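PDB 2WQK: 5'-nucleotidase SurE from Aquifex aeolicus, which probably removes the phosphate from nucleoside 5'-monophosphates, using one divalent metal cation per subunit. Local coordinates for residues Ala34-Leu39 and Thr63-Thr68. Numbering follows the deposited sequence.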
ATOM      1  N   ALA A  34       7.113 -18.376  -4.925  1.00 12.40           N
ATOM      2  CA  ALA A  34       7.018 -17.008  -5.484  1.00 12.86           C
ATOM      3  C   ALA A  34       5.827 -16.241  -4.871  1.00 13.10           C
ATOM      4  O   ALA A  34       4.862 -16.837  -4.359  1.00 12.71           O
ATOM      5  CB  ALA A  34       6.883 -17.079  -7.002  1.00 14.35           C
ATOM      6  N   PRO A  35       5.901 -14.906  -4.915  1.00 13.96           N
ATOM      7  CA  PRO A  35       4.789 -14.132  -4.383  1.00 14.38           C
ATOM      8  C   PRO A  35       3.460 -14.386  -5.112  1.00 14.53           C
ATOM      9  O   PRO A  35       3.442 -14.822  -6.266  1.00 15.17           O
ATOM     10  CB  PRO A  35       5.238 -12.664  -4.593  1.00 14.67           C
ATOM     11  CG  PRO A  35       6.751 -12.720  -4.773  1.00 15.66           C
ATOM     12  CD  PRO A  35       6.985 -14.074  -5.466  1.00 14.07           C
ATOM     13  N   ASP A  36       2.350 -14.081  -4.449  1.00 15.99           N
ATOM     14  CA  ASP A  36       1.038 -14.236  -5.064  1.00 17.53           C
ATOM     15  C   ASP A  36       0.570 -12.969  -5.839  1.00 17.37           C
ATOM     16  O   ASP A  36      -0.561 -12.896  -6.277  1.00 18.98           O
ATOM     17  CB  ASP A  36      -0.006 -14.590  -4.013  1.00 18.11           C
ATOM     18  CG  ASP A  36      -0.352 -13.411  -3.133  1.00 19.30           C
ATOM     19  OD1 ASP A  36       0.573 -12.610  -2.873  1.00 19.95           O
ATOM     20  OD2 ASP A  36      -1.532 -13.317  -2.706  1.00 23.40           O
ATOM     21  N   ARG A  37       1.454 -11.966  -5.968  1.00 16.65           N
ATOM     22  CA  ARG A  37       1.119 -10.663  -6.552  1.00 17.98           C
ATOM     23  C   ARG A  37       2.418  -9.995  -6.963  1.00 17.23           C
ATOM     24  O   ARG A  37       3.509 -10.376  -6.559  1.00 17.68           O
ATOM     25  CB  ARG A  37       0.379  -9.746  -5.574  1.00 18.60           C
ATOM     26  CG  ARG A  37       1.204  -9.295  -4.383  1.00 19.89           C
ATOM     27  CD  ARG A  37       0.345  -8.816  -3.197  1.00 23.19           C
ATOM     28  NE  ARG A  37      -0.415  -9.908  -2.580  1.00 23.74           N
ATOM     29  CZ  ARG A  37      -1.359  -9.760  -1.654  1.00 26.68           C
ATOM     30  NH1 ARG A  37      -1.723  -8.550  -1.237  1.00 28.47           N
ATOM     31  NH2 ARG A  37      -1.950 -10.825  -1.160  1.00 27.21           N
ATOM     32  N   ASN A  38       2.301  -8.963  -7.773  1.00 18.14           N
ATOM     33  CA  ASN A  38       3.457  -8.227  -8.218  1.00 17.48           C
ATOM     34  C   ASN A  38       3.900  -7.246  -7.138  1.00 18.15           C
ATOM     35  O   ASN A  38       3.140  -6.317  -6.773  1.00 19.27           O
ATOM     36  CB  ASN A  38       3.113  -7.460  -9.494  1.00 18.14           C
ATOM     37  CG  ASN A  38       4.313  -6.963 -10.202  1.00 19.12           C
ATOM     38  OD1 ASN A  38       5.212  -6.445  -9.577  1.00 19.79           O
ATOM     39  ND2 ASN A  38       4.370  -7.159 -11.542  1.00 23.74           N
ATOM     40  N   LEU A  39       5.129  -7.414  -6.669  1.00 17.51           N
ATOM     41  CA  LEU A  39       5.682  -6.563  -5.574  1.00 18.89           C
ATOM     42  C   LEU A  39       6.759  -5.594  -6.044  1.00 18.90           C
ATOM     43  O   LEU A  39       7.506  -5.008  -5.228  1.00 19.27           O
ATOM     44  CB  LEU A  39       6.218  -7.404  -4.413  1.00 19.64           C
ATOM     45  CG  LEU A  39       5.165  -8.246  -3.692  1.00 20.34           C
ATOM     46  CD1 LEU A  39       5.834  -9.242  -2.700  1.00 21.06           C
ATOM     47  CD2 LEU A  39       4.077  -7.429  -2.967  1.00 23.02           C
ATOM     48  N   THR A  63       3.263 -20.695  -3.441  1.00 13.33           N
ATOM     49  CA  THR A  63       3.219 -19.242  -3.365  1.00 14.27           C
ATOM     50  C   THR A  63       3.178 -18.795  -1.919  1.00 14.38           C
ATOM     51  O   THR A  63       2.547 -19.427  -1.064  1.00 15.18           O
ATOM     52  CB  THR A  63       2.012 -18.641  -4.135  1.00 14.93           C
ATOM     53  OG1 THR A  63       2.101 -17.203  -4.143  1.00 16.52           O
ATOM     54  CG2 THR A  63       0.623 -19.100  -3.600  1.00 15.68           C
ATOM     55  N   VAL A  64       3.849 -17.662  -1.680  1.00 13.43           N
ATOM     56  CA  VAL A  64       3.830 -17.017  -0.383  1.00 14.44           C
ATOM     57  C   VAL A  64       2.931 -15.763  -0.522  1.00 14.67           C
ATOM     58  O   VAL A  64       3.190 -14.859  -1.328  1.00 15.45           O
ATOM     59  CB  VAL A  64       5.249 -16.614   0.136  1.00 14.65           C
ATOM     60  CG1 VAL A  64       5.125 -15.991   1.539  1.00 16.03           C
ATOM     61  CG2 VAL A  64       6.206 -17.805   0.182  1.00 16.08           C
ATOM     62  N   ILE A  65       1.843 -15.756   0.235  1.00 15.99           N
ATOM     63  CA  ILE A  65       0.846 -14.708   0.129  1.00 17.18           C
ATOM     64  C   ILE A  65       1.412 -13.385   0.685  1.00 17.12           C
ATOM     65  O   ILE A  65       1.792 -13.301   1.837  1.00 17.74           O
ATOM     66  CB  ILE A  65      -0.461 -15.100   0.868  1.00 17.59           C
ATOM     67  CG1 ILE A  65      -0.977 -16.458   0.327  1.00 20.82           C
ATOM     68  CG2 ILE A  65      -1.502 -13.996   0.677  1.00 19.25           C
ATOM     69  CD1 ILE A  65      -1.225 -16.466  -1.136  1.00 24.79           C
ATOM     70  N   ASP A  66       1.544 -12.409  -0.208  1.00 17.12           N
ATOM     71  CA  ASP A  66       2.190 -11.132   0.094  1.00 18.46           C
ATOM     72  C   ASP A  66       3.648 -11.314   0.586  1.00 18.01           C
ATOM     73  O   ASP A  66       4.194 -10.483   1.323  1.00 20.13           O
ATOM     74  CB  ASP A  66       1.344 -10.318   1.084  1.00 20.12           C
ATOM     75  CG  ASP A  66       1.708  -8.860   1.069  1.00 22.66           C
ATOM     76  OD1 ASP A  66       2.181  -8.379   0.022  1.00 23.59           O
ATOM     77  OD2 ASP A  66       1.573  -8.205   2.128  1.00 28.97           O
ATOM     78  N   GLY A  67       4.319 -12.376   0.116  1.00 16.36           N
ATOM     79  CA  GLY A  67       5.705 -12.675   0.494  1.00 15.85           C
ATOM     80  C   GLY A  67       6.677 -11.998  -0.445  1.00 15.21           C
ATOM     81  O   GLY A  67       6.555 -12.108  -1.662  1.00 16.43           O
ATOM     82  N   THR A  68       7.648 -11.274   0.099  1.00 13.30           N
ATOM     83  CA  THR A  68       8.712 -10.676  -0.750  1.00 12.60           C
ATOM     84  C   THR A  68       9.617 -11.791  -1.324  1.00 12.58           C
ATOM     85  O   THR A  68       9.614 -12.929  -0.799  1.00 12.96           O
ATOM     86  CB  THR A  68       9.595  -9.739   0.055  1.00 13.61           C
ATOM     87  OG1 THR A  68      10.206 -10.473   1.125  1.00 13.92           O
ATOM     88  CG2 THR A  68       8.743  -8.527   0.605  1.00 14.88           C
TER
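Asp36, just past the end of strand 29-35, reaches into the type II turn Val64-Gly67, where its OD1 takes the N-H of Asp66 in a nearly straight bond (2.8 Å, 173° at the hydrogen). That donor comes from above the carboxylate plane; from the opposite face, on the syn side, Arg37 NE meets the same oxygen at 2.9 Å. Arg37 NH2 takes the syn lone pair of Asp36 OD2, so the guanidinium grips the carboxylate side-on with two nitrogens in a salt bridge. Asp36 CG sits between its own backbone N and carbonyl carbon (chi1 73°), which brings it to 3.6 Å from Asp66 N. The Ile65 side chain crosses that of Asp36 at about a right angle, CG2 and CD1 each 3.5 Å from Asp36 OD2. Asp66 CB lies over the centre of one guanidinium face, and Asp66 OD1 is only a long charge partner, 4.0 Å from Arg37 NE and well out of the guanidinium plane. An alanine in place of Asp36 would probably leave the Asp66 N-H without its acceptor and the Arg37 guanidinium without its carboxylate mate, free to turn. Before this network in the chain, the strands pair in parallel: Ala34 O accepts Val64 N and Thr63 OG1 from opposite faces of its plane. Further along, Leu39 CD1 and Pro35 CG press on Gly67 O, which has no polar partner, while Leu39 also touches the predicted metal ligand Asp9. The contact thus ties two loops that follow neighbouring strands at their C-terminal ends, and the paired donors on Asp36 OD1 would be expected to stabilise its negative charge.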